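Local coordinates for protein probable oxidoreductase (Mycobacterium abscessus, PDB 4EYE) that is probably an oxidoreductase of the quinone oxidoreductase branch of the medium-chain dehydrogenase/reductase superfamily, at residues V55-C61 / K337-P342; I84-V90 / G102-F108; A226-V231 / T246-R252. All blocks are in the same frame, centred on the assembly; numbering follows the deposited sequence.

Interaction 1 of 3, residues V55-C61 / K337-P342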
ATOM      1  N   VAL A  55      10.972  11.965 -10.069  1.00 17.67           N
ATOM      2  CA  VAL A  55      10.065  11.616  -8.969  1.00 17.41           C
ATOM      3  C   VAL A  55       9.408  12.892  -8.474  1.00 17.81           C
ATOM      4  O   VAL A  55      10.118  13.838  -8.103  1.00 18.18           O
ATOM      5  CB  VAL A  55      10.823  10.888  -7.821  1.00 17.03           C
ATOM      6  CG1 VAL A  55       9.916  10.592  -6.626  1.00 16.69           C
ATOM      7  CG2 VAL A  55      11.452   9.587  -8.341  1.00 16.93           C
ATOM      8  N   LYS A  56       8.071  12.907  -8.462  1.00 18.04           N
ATOM      9  CA  LYS A  56       7.303  13.973  -7.812  1.00 18.49           C
ATOM     10  C   LYS A  56       6.728  13.583  -6.469  1.00 17.72           C
ATOM     11  O   LYS A  56       6.418  14.426  -5.667  1.00 17.85           O
ATOM     12  CB  LYS A  56       6.164  14.467  -8.750  1.00 19.65           C
ATOM     13  CG  LYS A  56       6.690  14.867 -10.150  1.00 20.93           C
ATOM     14  CD  LYS A  56       7.515  16.159 -10.079  1.00 22.74           C
ATOM     15  CE  LYS A  56       8.234  16.447 -11.402  1.00 24.53           C
ATOM     16  NZ  LYS A  56       9.178  17.572 -11.223  1.00 26.93           N
ATOM     17  N   ALA A  57       6.482  12.288  -6.252  1.00 17.00           N
ATOM     18  CA  ALA A  57       6.068  11.836  -4.968  1.00 16.65           C
ATOM     19  C   ALA A  57       6.626  10.396  -4.772  1.00 16.24           C
ATOM     20  O   ALA A  57       6.525   9.572  -5.669  1.00 16.12           O
ATOM     21  CB  ALA A  57       4.534  11.906  -4.842  1.00 16.69           C
ATOM     22  N   ALA A  58       7.233  10.149  -3.638  1.00 16.02           N
ATOM     23  CA  ALA A  58       7.736   8.809  -3.253  1.00 15.90           C
ATOM     24  C   ALA A  58       6.914   8.297  -2.100  1.00 15.89           C
ATOM     25  O   ALA A  58       6.835   8.937  -1.043  1.00 15.91           O
ATOM     26  CB  ALA A  58       9.208   8.892  -2.823  1.00 15.80           C
ATOM     27  N   GLY A  59       6.318   7.138  -2.258  1.00 15.96           N
ATOM     28  CA  GLY A  59       5.541   6.578  -1.173  1.00 16.16           C
ATOM     29  C   GLY A  59       6.402   6.086  -0.032  1.00 16.30           C
ATOM     30  O   GLY A  59       7.495   5.569  -0.252  1.00 16.51           O
ATOM     31  N   VAL A  60       5.904   6.258   1.185  1.00 16.61           N
ATOM     32  CA  VAL A  60       6.442   5.602   2.372  1.00 16.94           C
ATOM     33  C   VAL A  60       5.534   4.384   2.641  1.00 17.49           C
ATOM     34  O   VAL A  60       4.275   4.501   2.720  1.00 17.54           O
ATOM     35  CB  VAL A  60       6.496   6.587   3.550  1.00 16.97           C
ATOM     36  CG1 VAL A  60       7.006   5.924   4.844  1.00 17.15           C
ATOM     37  CG2 VAL A  60       7.409   7.774   3.163  1.00 16.85           C
ATOM     38  N   CYS A  61       6.129   3.203   2.688  1.00 18.01           N
ATOM     39  CA  CYS A  61       5.379   1.994   3.026  1.00 18.80           C
ATOM     40  C   CYS A  61       6.131   1.171   4.103  1.00 19.56           C
ATOM     41  O   CYS A  61       7.339   1.399   4.365  1.00 19.03           O
ATOM     42  CB  CYS A  61       5.145   1.161   1.782  1.00 19.14           C
ATOM     43  SG  CYS A  61       6.627   0.355   1.105  0.89 20.14           S
ATOM     44  N   LYS A 337      -1.884   7.435   3.581  1.00 17.10           N
ATOM     45  CA  LYS A 337      -0.582   7.391   2.966  1.00 16.41           C
ATOM     46  C   LYS A 337       0.233   8.665   3.273  1.00 16.35           C
ATOM     47  O   LYS A 337      -0.272   9.773   3.212  1.00 16.42           O
ATOM     48  CB  LYS A 337      -0.746   7.216   1.446  1.00 16.04           C
ATOM     49  CG  LYS A 337       0.553   6.860   0.716  1.00 15.85           C
ATOM     50  CD  LYS A 337       0.914   5.386   0.983  1.00 15.64           C
ATOM     51  CE  LYS A 337       2.234   4.988   0.379  1.00 15.55           C
ATOM     52  NZ  LYS A 337       2.502   3.534   0.604  1.00 15.49           N
ATOM     53  N   MET A 338       1.521   8.474   3.508  1.00 16.15           N
ATOM     54  CA  MET A 338       2.497   9.543   3.556  1.00 16.22           C
ATOM     55  C   MET A 338       3.371   9.466   2.295  1.00 15.83           C
ATOM     56  O   MET A 338       3.782   8.373   1.898  1.00 15.50           O
ATOM     57  CB  MET A 338       3.401   9.348   4.763  1.00 16.57           C
ATOM     58  CG  MET A 338       4.731  10.107   4.771  1.00 16.86           C
ATOM     59  SD  MET A 338       5.763   9.713   6.245  1.00 17.42           S
ATOM     60  CE  MET A 338       5.152  10.831   7.480  1.00 17.58           C
ATOM     61  N   VAL A 339       3.745  10.634   1.769  1.00 15.76           N
ATOM     62  CA  VAL A 339       4.686  10.686   0.679  1.00 15.63           C
ATOM     63  C   VAL A 339       5.788  11.685   0.978  1.00 15.89           C
ATOM     64  O   VAL A 339       5.631  12.591   1.817  1.00 16.08           O
ATOM     65  CB  VAL A 339       3.996  10.976  -0.687  1.00 15.52           C
ATOM     66  CG1 VAL A 339       2.801  10.034  -0.936  1.00 15.33           C
ATOM     67  CG2 VAL A 339       3.492  12.409  -0.754  1.00 15.79           C
ATOM     68  N   LEU A 340       6.900  11.489   0.289  1.00 15.91           N
ATOM     69  CA  LEU A 340       8.007  12.386   0.279  1.00 16.25           C
ATOM     70  C   LEU A 340       8.026  13.127  -1.031  1.00 16.65           C
ATOM     71  O   LEU A 340       7.802  12.539  -2.107  1.00 16.58           O
ATOM     72  CB  LEU A 340       9.335  11.600   0.438  1.00 16.15           C
ATOM     73  CG  LEU A 340       9.439  10.667   1.621  1.00 16.08           C
ATOM     74  CD1 LEU A 340      10.843   9.990   1.723  1.00 16.12           C
ATOM     75  CD2 LEU A 340       9.058  11.351   2.944  1.00 16.30           C
ATOM     76  N   VAL A 341       8.322  14.408  -0.967  1.00 17.37           N
ATOM     77  CA  VAL A 341       8.317  15.278  -2.151  1.00 18.02           C
ATOM     78  C   VAL A 341       9.711  15.863  -2.380  1.00 18.79           C
ATOM     79  O   VAL A 341      10.176  16.627  -1.538  1.00 19.23           O
ATOM     80  CB  VAL A 341       7.377  16.453  -1.946  1.00 18.28           C
ATOM     81  CG1 VAL A 341       7.234  17.264  -3.267  1.00 18.57           C
ATOM     82  CG2 VAL A 341       6.032  15.959  -1.423  1.00 18.09           C
ATOM     83  N   PRO A 342      10.376  15.494  -3.495  1.00 19.27           N
ATOM     84  CA  PRO A 342      11.730  15.892  -3.740  1.00 20.10           C
ATOM     85  C   PRO A 342      11.860  17.388  -4.001  1.00 21.32           C
ATOM     86  O   PRO A 342      12.798  17.991  -3.479  1.00 22.52           O
ATOM     87  CB  PRO A 342      12.108  15.094  -4.999  1.00 19.97           C
ATOM     88  CG  PRO A 342      11.287  13.876  -4.930  1.00 19.41           C
ATOM     89  CD  PRO A 342       9.958  14.412  -4.405  1.00 19.25           C
ATOM     90  OXT PRO A 342      10.980  18.004  -4.621  1.00 22.19           O
TER
HETATM   91  O   HOH W   1       2.608   5.965   4.227  1.00 15.43           O
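Strand 57-59 runs antiparallel to strand 337-341, Ala-58 facing Leu-340 as a hydrogen-bonded pair and Gly-59 facing Val-339 as a non-hydrogen-bonded one, with an angle of 137° between the strand directions. Ala-58 N gives its hydrogen to Leu-340 O at 2.9 Å, Leu-340 N returns the bond to Ala-58 O, and Val-60 N extends the ladder to Met-338 O at 3.1 Å. Val-60 is the residue of its segment most covered by the other strand. Its CG2 lies 3.9 Å from Leu-340 CG, the two side chains crossing at about a right angle, and the same methyl also meets Met-338 CG. Helix 322-330 packs on this cluster through Ala-325, Leu-326 and Phe-329. Joining segments whose nearest ends are 276 residues apart, the pair illustrates how the C-terminal strand of a medium-chain dehydrogenase/reductase returns to the catalytic domain after the chain has passed through the Rossmann domain; here it lies between strands 57-59 and 313-318. Lys-337 works on the opposite face. Its chain bends at chi2 (75°) and is otherwise extended, which carries NZ across Gly-59 to Val-60 O at 2.9 Å; the ammonium comes from above the carbonyl plane, 54° out of it. The same NZ forms a salt bridge with Glu-85, so the lysine ties a main-chain carbonyl to a neighbouring strand. Gly-59 lets this chain pass close by: its CA is 4.0 Å from Lys-337 CE. Val-60 O also accepts from a water, which in turn accepts from Met-338 N at 2.8 Å and bridges the two backbones. At the far end, the ring of the C-terminal Pro-342 turns toward Val-55, with CG 3.4 Å from Val-55 O and also against the CG1 methyl.

Interaction 2 of 3, residues I84-V90 / G102-F108; sequences IETAGVV and GDRVMAF
A tightly paired antiparallel hairpin, strand 85-92 with strand 104-108, makes this contact within the GroES-like domain. Thr-86 with Ala-107 and Gly-88 with Val-105 are hydrogen-bonded pairs, each closed by two backbone bonds; beyond them Val-90 N reaches Asp-103 O and Gly-102 N reaches Val-90 O, both at 2.8 Å. CA-H...O contacts fill the intervening positions, as from Ala-87 CA to Val-105 O at 3.3 Å. On the face of Thr-86 and Val-105, Val-90 CG2 lies 3.6 Å from both Val-105 CG1 and Val-105 CG2, the side chains crossing at about a right angle. Thr-86 holds OG1 between its backbone N and carbonyl carbon (chi1 56°), bringing it to 3.2 Å from Ala-107 CB; a water sits 2.7 Å from the same OG1. At the end where the connecting loop leaves, Val-89 CG1 lies 3.6 Å from Gly-102 CA. Strand 51-55, a neighbour of 85-92 in the same curled sheet, brings its valines to Thr-86, Val-90 and Val-105, while on the other face Ala-87 and Met-106 meet helix 134-140, to whose Asp-134 Arg-104 is salt-bridged.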
ATOM      1  N   ILE A  84      10.065   1.919  -2.516  1.00 17.22           N
ATOM      2  CA  ILE A  84       9.567   1.020  -3.520  1.00 17.44           C
ATOM      3  C   ILE A  84       8.657   1.708  -4.522  1.00 17.45           C
ATOM      4  O   ILE A  84       8.564   1.255  -5.644  1.00 18.07           O
ATOM      5  CB  ILE A  84       8.800  -0.142  -2.888  1.00 17.74           C
ATOM      6  CG1 ILE A  84       9.759  -1.064  -2.107  1.00 18.13           C
ATOM      7  CG2 ILE A  84       7.951  -0.826  -3.955  1.00 17.84           C
ATOM      8  CD1 ILE A  84       9.039  -2.282  -1.467  1.00 18.63           C
ATOM      9  N   GLU A  85       7.977   2.752  -4.122  1.00 17.15           N
ATOM     10  CA  GLU A  85       6.854   3.318  -4.879  1.00 17.14           C
ATOM     11  C   GLU A  85       7.170   4.745  -5.260  1.00 16.53           C
ATOM     12  O   GLU A  85       7.471   5.532  -4.367  1.00 16.24           O
ATOM     13  CB  GLU A  85       5.633   3.466  -3.957  1.00 17.57           C
ATOM     14  CG  GLU A  85       5.033   2.264  -3.385  1.00 18.40           C
ATOM     15  CD  GLU A  85       3.979   2.641  -2.365  1.00 19.03           C
ATOM     16  OE1 GLU A  85       4.381   3.233  -1.299  1.00 20.23           O
ATOM     17  OE2 GLU A  85       2.798   2.340  -2.626  1.00 19.24           O
ATOM     18  N   THR A  86       7.036   5.077  -6.542  1.00 16.27           N
ATOM     19  CA  THR A  86       7.196   6.477  -7.043  1.00 16.09           C
ATOM     20  C   THR A  86       6.146   6.839  -8.064  1.00 16.15           C
ATOM     21  O   THR A  86       5.574   5.955  -8.754  1.00 16.24           O
ATOM     22  CB  THR A  86       8.589   6.736  -7.670  1.00 16.07           C
ATOM     23  OG1 THR A  86       8.870   5.807  -8.728  1.00 16.15           O
ATOM     24  CG2 THR A  86       9.723   6.637  -6.571  1.00 15.97           C
ATOM     25  N   ALA A  87       5.895   8.142  -8.183  1.00 16.17           N
ATOM     26  CA  ALA A  87       5.108   8.681  -9.232  1.00 16.43           C
ATOM     27  C   ALA A  87       5.751   9.996  -9.674  1.00 16.72           C
ATOM     28  O   ALA A  87       6.289  10.759  -8.853  1.00 16.64           O
ATOM     29  CB  ALA A  87       3.655   8.888  -8.785  1.00 16.45           C
ATOM     30  N   GLY A  88       5.727  10.242 -10.980  1.00 17.04           N
ATOM     31  CA  GLY A  88       6.303  11.460 -11.526  1.00 17.47           C
ATOM     32  C   GLY A  88       6.175  11.521 -13.049  1.00 17.97           C
ATOM     33  O   GLY A  88       5.137  11.132 -13.582  1.00 17.96           O
ATOM     34  N   VAL A  89       7.238  11.977 -13.717  1.00 18.39           N
ATOM     35  CA  VAL A  89       7.187  12.262 -15.145  1.00 19.10           C
ATOM     36  C   VAL A  89       8.345  11.544 -15.774  1.00 19.27           C
ATOM     37  O   VAL A  89       9.485  11.605 -15.300  1.00 19.19           O
ATOM     38  CB  VAL A  89       7.247  13.808 -15.431  1.00 19.57           C
ATOM     39  CG1 VAL A  89       7.285  14.128 -16.914  1.00 20.07           C
ATOM     40  CG2 VAL A  89       6.037  14.502 -14.841  1.00 19.57           C
ATOM     41  N   VAL A  90       8.061  10.830 -16.834  1.00 19.87           N
ATOM     42  CA  VAL A  90       9.114  10.131 -17.542  1.00 20.16           C
ATOM     43  C   VAL A  90      10.098  11.126 -18.144  1.00 21.08           C
ATOM     44  O   VAL A  90       9.676  12.048 -18.828  1.00 21.36           O
ATOM     45  CB  VAL A  90       8.542   9.293 -18.673  1.00 20.33           C
ATOM     46  CG1 VAL A  90       9.660   8.782 -19.589  1.00 20.40           C
ATOM     47  CG2 VAL A  90       7.662   8.132 -18.114  1.00 19.93           C
ATOM     48  N   GLY A 102       7.778  12.842 -20.707  1.00 23.90           N
ATOM     49  CA  GLY A 102       6.600  13.649 -20.432  1.00 23.23           C
ATOM     50  C   GLY A 102       5.385  12.909 -19.903  1.00 22.54           C
ATOM     51  O   GLY A 102       4.503  13.534 -19.307  1.00 22.74           O
ATOM     52  N   ASP A 103       5.337  11.584 -20.073  1.00 22.00           N
ATOM     53  CA  ASP A 103       4.240  10.805 -19.581  1.00 21.42           C
ATOM     54  C   ASP A 103       4.236  10.867 -18.034  1.00 20.35           C
ATOM     55  O   ASP A 103       5.312  10.775 -17.381  1.00 19.61           O
ATOM     56  CB  ASP A 103       4.330   9.348 -20.000  1.00 22.00           C
ATOM     57  CG  ASP A 103       4.000   9.106 -21.500  1.00 22.98           C
ATOM     58  OD1 ASP A 103       3.519   9.981 -22.219  1.00 23.72           O
ATOM     59  OD2 ASP A 103       4.258   7.984 -21.935  1.00 23.93           O
ATOM     60  N   ARG A 104       3.042  11.004 -17.489  1.00 19.63           N
ATOM     61  CA  ARG A 104       2.831  10.895 -16.051  1.00 19.33           C
ATOM     62  C   ARG A 104       2.666   9.393 -15.701  1.00 18.95           C
ATOM     63  O   ARG A 104       1.722   8.720 -16.172  1.00 18.98           O
ATOM     64  CB  ARG A 104       1.569  11.614 -15.662  1.00 19.54           C
ATOM     65  CG  ARG A 104       1.655  13.123 -15.797  1.00 19.82           C
ATOM     66  CD  ARG A 104       0.336  13.703 -15.310  1.00 20.00           C
ATOM     67  NE  ARG A 104       0.266  13.586 -13.869  1.00 19.73           N
ATOM     68  CZ  ARG A 104      -0.825  13.370 -13.124  1.00 19.64           C
ATOM     69  NH1 ARG A 104      -2.027  13.114 -13.651  1.00 19.59           N
ATOM     70  NH2 ARG A 104      -0.669  13.305 -11.797  1.00 19.36           N
ATOM     71  N   VAL A 105       3.569   8.875 -14.895  1.00 18.36           N
ATOM     72  CA  VAL A 105       3.631   7.435 -14.625  1.00 18.09           C
ATOM     73  C   VAL A 105       3.788   7.160 -13.115  1.00 18.16           C
ATOM     74  O   VAL A 105       4.249   8.016 -12.330  1.00 17.78           O
ATOM     75  CB  VAL A 105       4.797   6.770 -15.377  1.00 18.03           C
ATOM     76  CG1 VAL A 105       4.572   6.751 -16.914  1.00 18.07           C
ATOM     77  CG2 VAL A 105       6.146   7.421 -14.961  1.00 17.78           C
ATOM     78  N   MET A 106       3.362   5.948 -12.751  1.00 18.52           N
ATOM     79  CA  MET A 106       3.643   5.303 -11.494  1.00 18.80           C
ATOM     80  C   MET A 106       4.728   4.250 -11.750  1.00 19.00           C
ATOM     81  O   MET A 106       4.767   3.656 -12.832  1.00 18.96           O
ATOM     82  CB  MET A 106       2.389   4.634 -10.973  1.00 19.27           C
ATOM     83  CG  MET A 106       1.317   5.640 -10.585  1.00 19.75           C
ATOM     84  SD  MET A 106      -0.371   5.054 -10.802  1.00 21.51           S
ATOM     85  CE  MET A 106      -0.412   3.634  -9.736  1.00 20.74           C
ATOM     86  N   ALA A 107       5.607   4.036 -10.770  1.00 18.79           N
ATOM     87  CA  ALA A 107       6.746   3.158 -10.929  1.00 19.15           C
ATOM     88  C   ALA A 107       6.942   2.351  -9.629  1.00 19.55           C
ATOM     89  O   ALA A 107       6.691   2.843  -8.499  1.00 19.22           O
ATOM     90  CB  ALA A 107       8.004   3.964 -11.228  1.00 19.02           C
ATOM     91  N   PHE A 108       7.387   1.117  -9.770  1.00 20.39           N
ATOM     92  CA  PHE A 108       7.824   0.381  -8.603  1.00 20.83           C
ATOM     93  C   PHE A 108       9.139  -0.293  -8.833  1.00 21.51           C
ATOM     94  O   PHE A 108       9.396  -0.751  -9.930  1.00 20.95           O
ATOM     95  CB  PHE A 108       6.755  -0.566  -8.140  1.00 21.38           C
ATOM     96  CG  PHE A 108       6.296  -1.553  -9.169  1.00 22.20           C
ATOM     97  CD1 PHE A 108       6.818  -2.841  -9.155  1.00 22.71           C
ATOM     98  CD2 PHE A 108       5.282  -1.253 -10.081  1.00 22.39           C
ATOM     99  CE1 PHE A 108       6.402  -3.793 -10.082  1.00 23.09           C
ATOM    100  CE2 PHE A 108       4.842  -2.240 -11.013  1.00 23.00           C
ATOM    101  CZ  PHE A 108       5.399  -3.499 -11.001  1.00 22.80           C
TER
HETATM  102  O   HOH W   2       9.785   3.400  -7.873  1.00 16.73           O

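Interaction 3 of 3, residues A226-V231 / T246-R252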
ATOM      1  N   ALA A 226     -24.885 -12.551  12.424  1.00 40.18           N
ATOM      2  CA  ALA A 226     -24.523 -13.447  11.292  1.00 39.00           C
ATOM      3  C   ALA A 226     -23.021 -13.511  11.060  1.00 38.51           C
ATOM      4  O   ALA A 226     -22.505 -14.468  10.458  1.00 39.13           O
ATOM      5  CB  ALA A 226     -25.200 -12.978  10.023  1.00 37.70           C
ATOM      6  N   GLY A 227     -22.308 -12.487  11.524  1.00 36.59           N
ATOM      7  CA  GLY A 227     -20.873 -12.421  11.289  1.00 34.17           C
ATOM      8  C   GLY A 227     -20.530 -11.742   9.972  1.00 31.55           C
ATOM      9  O   GLY A 227     -21.406 -11.407   9.169  1.00 31.98           O
ATOM     10  N   VAL A 228     -19.245 -11.521   9.733  1.00 28.87           N
ATOM     11  CA  VAL A 228     -18.863 -10.879   8.475  1.00 27.17           C
ATOM     12  C   VAL A 228     -18.514 -11.915   7.441  1.00 26.26           C
ATOM     13  O   VAL A 228     -18.107 -13.018   7.775  1.00 26.90           O
ATOM     14  CB  VAL A 228     -17.702  -9.897   8.653  1.00 26.25           C
ATOM     15  CG1 VAL A 228     -18.134  -8.818   9.636  1.00 25.99           C
ATOM     16  CG2 VAL A 228     -16.447 -10.625   9.127  1.00 25.79           C
ATOM     17  N   ASP A 229     -18.616 -11.534   6.180  1.00 25.21           N
ATOM     18  CA  ASP A 229     -18.285 -12.445   5.087  1.00 24.56           C
ATOM     19  C   ASP A 229     -16.810 -12.557   4.840  1.00 23.78           C
ATOM     20  O   ASP A 229     -16.332 -13.599   4.396  1.00 23.99           O
ATOM     21  CB  ASP A 229     -18.958 -11.968   3.835  1.00 24.42           C
ATOM     22  CG  ASP A 229     -20.454 -11.932   3.996  1.00 24.79           C
ATOM     23  OD1 ASP A 229     -21.022 -13.013   4.246  1.00 24.72           O
ATOM     24  OD2 ASP A 229     -21.035 -10.853   3.847  1.00 24.62           O
ATOM     25  N   MET A 230     -16.104 -11.475   5.139  1.00 22.90           N
ATOM     26  CA  MET A 230     -14.687 -11.367   4.892  1.00 22.50           C
ATOM     27  C   MET A 230     -14.018 -10.496   5.920  1.00 22.18           C
ATOM     28  O   MET A 230     -14.561  -9.483   6.354  1.00 22.11           O
ATOM     29  CB  MET A 230     -14.444 -10.767   3.492  1.00 22.13           C
ATOM     30  CG  MET A 230     -12.963 -10.670   3.103  1.00 21.81           C
ATOM     31  SD  MET A 230     -12.795 -10.005   1.423  1.00 21.35           S
ATOM     32  CE  MET A 230     -13.587 -11.317   0.486  1.00 21.31           C
ATOM     33  N   VAL A 231     -12.809 -10.883   6.292  1.00 22.09           N
ATOM     34  CA  VAL A 231     -11.995 -10.094   7.174  1.00 21.94           C
ATOM     35  C   VAL A 231     -10.713  -9.771   6.422  1.00 21.81           C
ATOM     36  O   VAL A 231     -10.116 -10.658   5.798  1.00 22.29           O
ATOM     37  CB  VAL A 231     -11.683 -10.846   8.500  1.00 22.11           C
ATOM     38  CG1 VAL A 231     -10.570 -10.141   9.256  1.00 21.73           C
ATOM     39  CG2 VAL A 231     -12.931 -11.031   9.358  1.00 22.10           C
ATOM     40  N   THR A 246     -15.314 -13.487  14.336  1.00 32.55           N
ATOM     41  CA  THR A 246     -16.316 -12.605  13.729  1.00 31.25           C
ATOM     42  C   THR A 246     -16.887 -13.184  12.417  1.00 30.65           C
ATOM     43  O   THR A 246     -17.795 -12.608  11.833  1.00 30.94           O
ATOM     44  CB  THR A 246     -15.735 -11.182  13.477  1.00 30.20           C
ATOM     45  OG1 THR A 246     -14.772 -11.238  12.427  1.00 28.16           O
ATOM     46  CG2 THR A 246     -15.078 -10.602  14.761  1.00 29.59           C
ATOM     47  N   LEU A 247     -16.352 -14.305  11.951  1.00 31.65           N
ATOM     48  CA  LEU A 247     -16.649 -14.762  10.580  1.00 31.59           C
ATOM     49  C   LEU A 247     -17.982 -15.476  10.468  1.00 32.23           C
ATOM     50  O   LEU A 247     -18.346 -16.269  11.343  1.00 32.86           O
ATOM     51  CB  LEU A 247     -15.563 -15.696  10.078  1.00 31.26           C
ATOM     52  CG  LEU A 247     -14.273 -15.028   9.643  1.00 30.93           C
ATOM     53  CD1 LEU A 247     -13.215 -16.123   9.482  1.00 31.54           C
ATOM     54  CD2 LEU A 247     -14.482 -14.235   8.356  1.00 30.18           C
ATOM     55  N   ALA A 248     -18.704 -15.187   9.389  1.00 32.07           N
ATOM     56  CA  ALA A 248     -19.916 -15.927   9.055  1.00 31.74           C
ATOM     57  C   ALA A 248     -19.528 -17.313   8.616  1.00 32.51           C
ATOM     58  O   ALA A 248     -18.337 -17.609   8.365  1.00 31.34           O
ATOM     59  CB  ALA A 248     -20.673 -15.236   7.937  1.00 31.31           C
ATOM     60  N   SER A 249     -20.549 -18.154   8.477  1.00 32.82           N
ATOM     61  CA  SER A 249     -20.392 -19.413   7.777  1.00 32.95           C
ATOM     62  C   SER A 249     -19.833 -19.164   6.386  1.00 31.50           C
ATOM     63  O   SER A 249     -20.305 -18.302   5.682  1.00 31.46           O
ATOM     64  CB  SER A 249     -21.738 -20.152   7.662  1.00 34.29           C
ATOM     65  OG  SER A 249     -21.614 -21.232   6.745  1.00 34.52           O
ATOM     66  N   GLU A 250     -18.834 -19.952   6.007  1.00 31.04           N
ATOM     67  CA  GLU A 250     -18.164 -19.841   4.737  1.00 30.69           C
ATOM     68  C   GLU A 250     -17.482 -18.472   4.549  1.00 29.61           C
ATOM     69  O   GLU A 250     -17.140 -18.113   3.436  1.00 30.18           O
ATOM     70  CB  GLU A 250     -19.095 -20.159   3.574  1.00 31.07           C
ATOM     71  CG  GLU A 250     -19.746 -21.539   3.646  1.00 32.06           C
ATOM     72  CD  GLU A 250     -20.657 -21.774   2.453  1.00 32.13           C
ATOM     73  OE1 GLU A 250     -21.810 -21.342   2.484  1.00 32.66           O
ATOM     74  OE2 GLU A 250     -20.235 -22.393   1.474  1.00 33.26           O
ATOM     75  N   GLY A 251     -17.245 -17.746   5.634  1.00 28.72           N
ATOM     76  CA  GLY A 251     -16.516 -16.488   5.553  1.00 27.70           C
ATOM     77  C   GLY A 251     -15.033 -16.700   5.283  1.00 27.62           C
ATOM     78  O   GLY A 251     -14.520 -17.815   5.369  1.00 27.58           O
ATOM     79  N   ARG A 252     -14.329 -15.632   4.926  1.00 26.99           N
ATOM     80  CA  ARG A 252     -12.939 -15.782   4.668  1.00 27.03           C
ATOM     81  C   ARG A 252     -12.108 -14.658   5.219  1.00 26.51           C
ATOM     82  O   ARG A 252     -12.528 -13.507   5.275  1.00 25.55           O
ATOM     83  CB  ARG A 252     -12.681 -16.054   3.194  1.00 27.29           C
ATOM     84  CG  ARG A 252     -13.348 -15.096   2.254  1.00 28.10           C
ATOM     85  CD  ARG A 252     -14.654 -15.593   1.694  1.00 27.92           C
ATOM     86  NE  ARG A 252     -14.985 -14.835   0.498  1.00 27.31           N
ATOM     87  CZ  ARG A 252     -16.013 -14.018   0.335  1.00 26.90           C
ATOM     88  NH1 ARG A 252     -16.871 -13.784   1.304  1.00 28.19           N
ATOM     89  NH2 ARG A 252     -16.177 -13.405  -0.819  1.00 26.60           N
TER
HETATM   90  O   HOH W   3     -22.930 -17.179   9.245  1.00 39.32           O
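The guanidinium of Arg-252 lies beneath the end of Met-230, whose CE sits 3.5 Å above one face of the flat group, offset toward its rim. Met-230 and Arg-252 form a parallel bridge with both side chains on one face of the sheet, and the side chains cross obliquely. Met-230 is extended through chi1 and chi2 and turns at chi3 (-64°), which swings the methyl back over the arginine, 3.6 Å from CZ of Arg-252. Arg-252 itself bends at chi2 (-97°), folding its chain so that NH1 donates to Asp-229 O at 3.1 Å. That carbonyl is gripped twice: NH1 and the backbone N of Arg-252 reach it from opposite faces of its plane, NH1 from well above it. The guanidinium is anchored further by a salt bridge from NH2 to Glu-161 and a hydrogen bond to Gly-155 O, while the Asp-229 carboxylate turns to Thr-162 N. These strands, 228-233 and 251-255, are neighbours in the six-stranded parallel sheet of order 3-2-1-4-5-6, the classic Rossmann fold; helix 240-245 belongs to the crossover between them. Parallel pairing continues from Arg-252 O to Val-231 N at 2.8 Å. Before the type II turn from Ala-248 to Gly-251, strand 247-248 pairs with Val-228, which takes a bond from Ala-248 N and gives one to Thr-246 O. Val-231 directs CG2 at Leu-247 CD2, 3.7 Å away, and at Thr-246 OG1, crossing each side chain at about a right angle. Val-228 CG2 approaches that hydroxyl as well, at 3.8 Å; the hydroxyl itself is satisfied by a hydrogen bond to Ala-243 O. Gly-227 passes very close to the partner chain, its CA 3.1 Å from Thr-246 O. A water donates to Ala-226 O and accepts from Ser-249 N.

Interactions 1 and 2 lie side by side, their centres 11 Å apart, in one mixed sheet of the catalytic domain, where strands 57-59 and 85-92 are neighbours. They touch directly, through the lysine of interaction 1 and through the backbones of Lys-56 and Ala-57, which both meet Ala-87 in a classic beta bulge. Interaction 3 stands across the chain's centre in the parallel Rossmann sheet, about 36 Å from interaction 1 and 38 Å from interaction 2, centre to centre. Along the chain, interaction 2 closes before interaction 3 opens, and the segments of interaction 1 bracket both. The example thus shows a Rossmann domain inserted into a catalytic domain, to whose sheet the chain returns at its end.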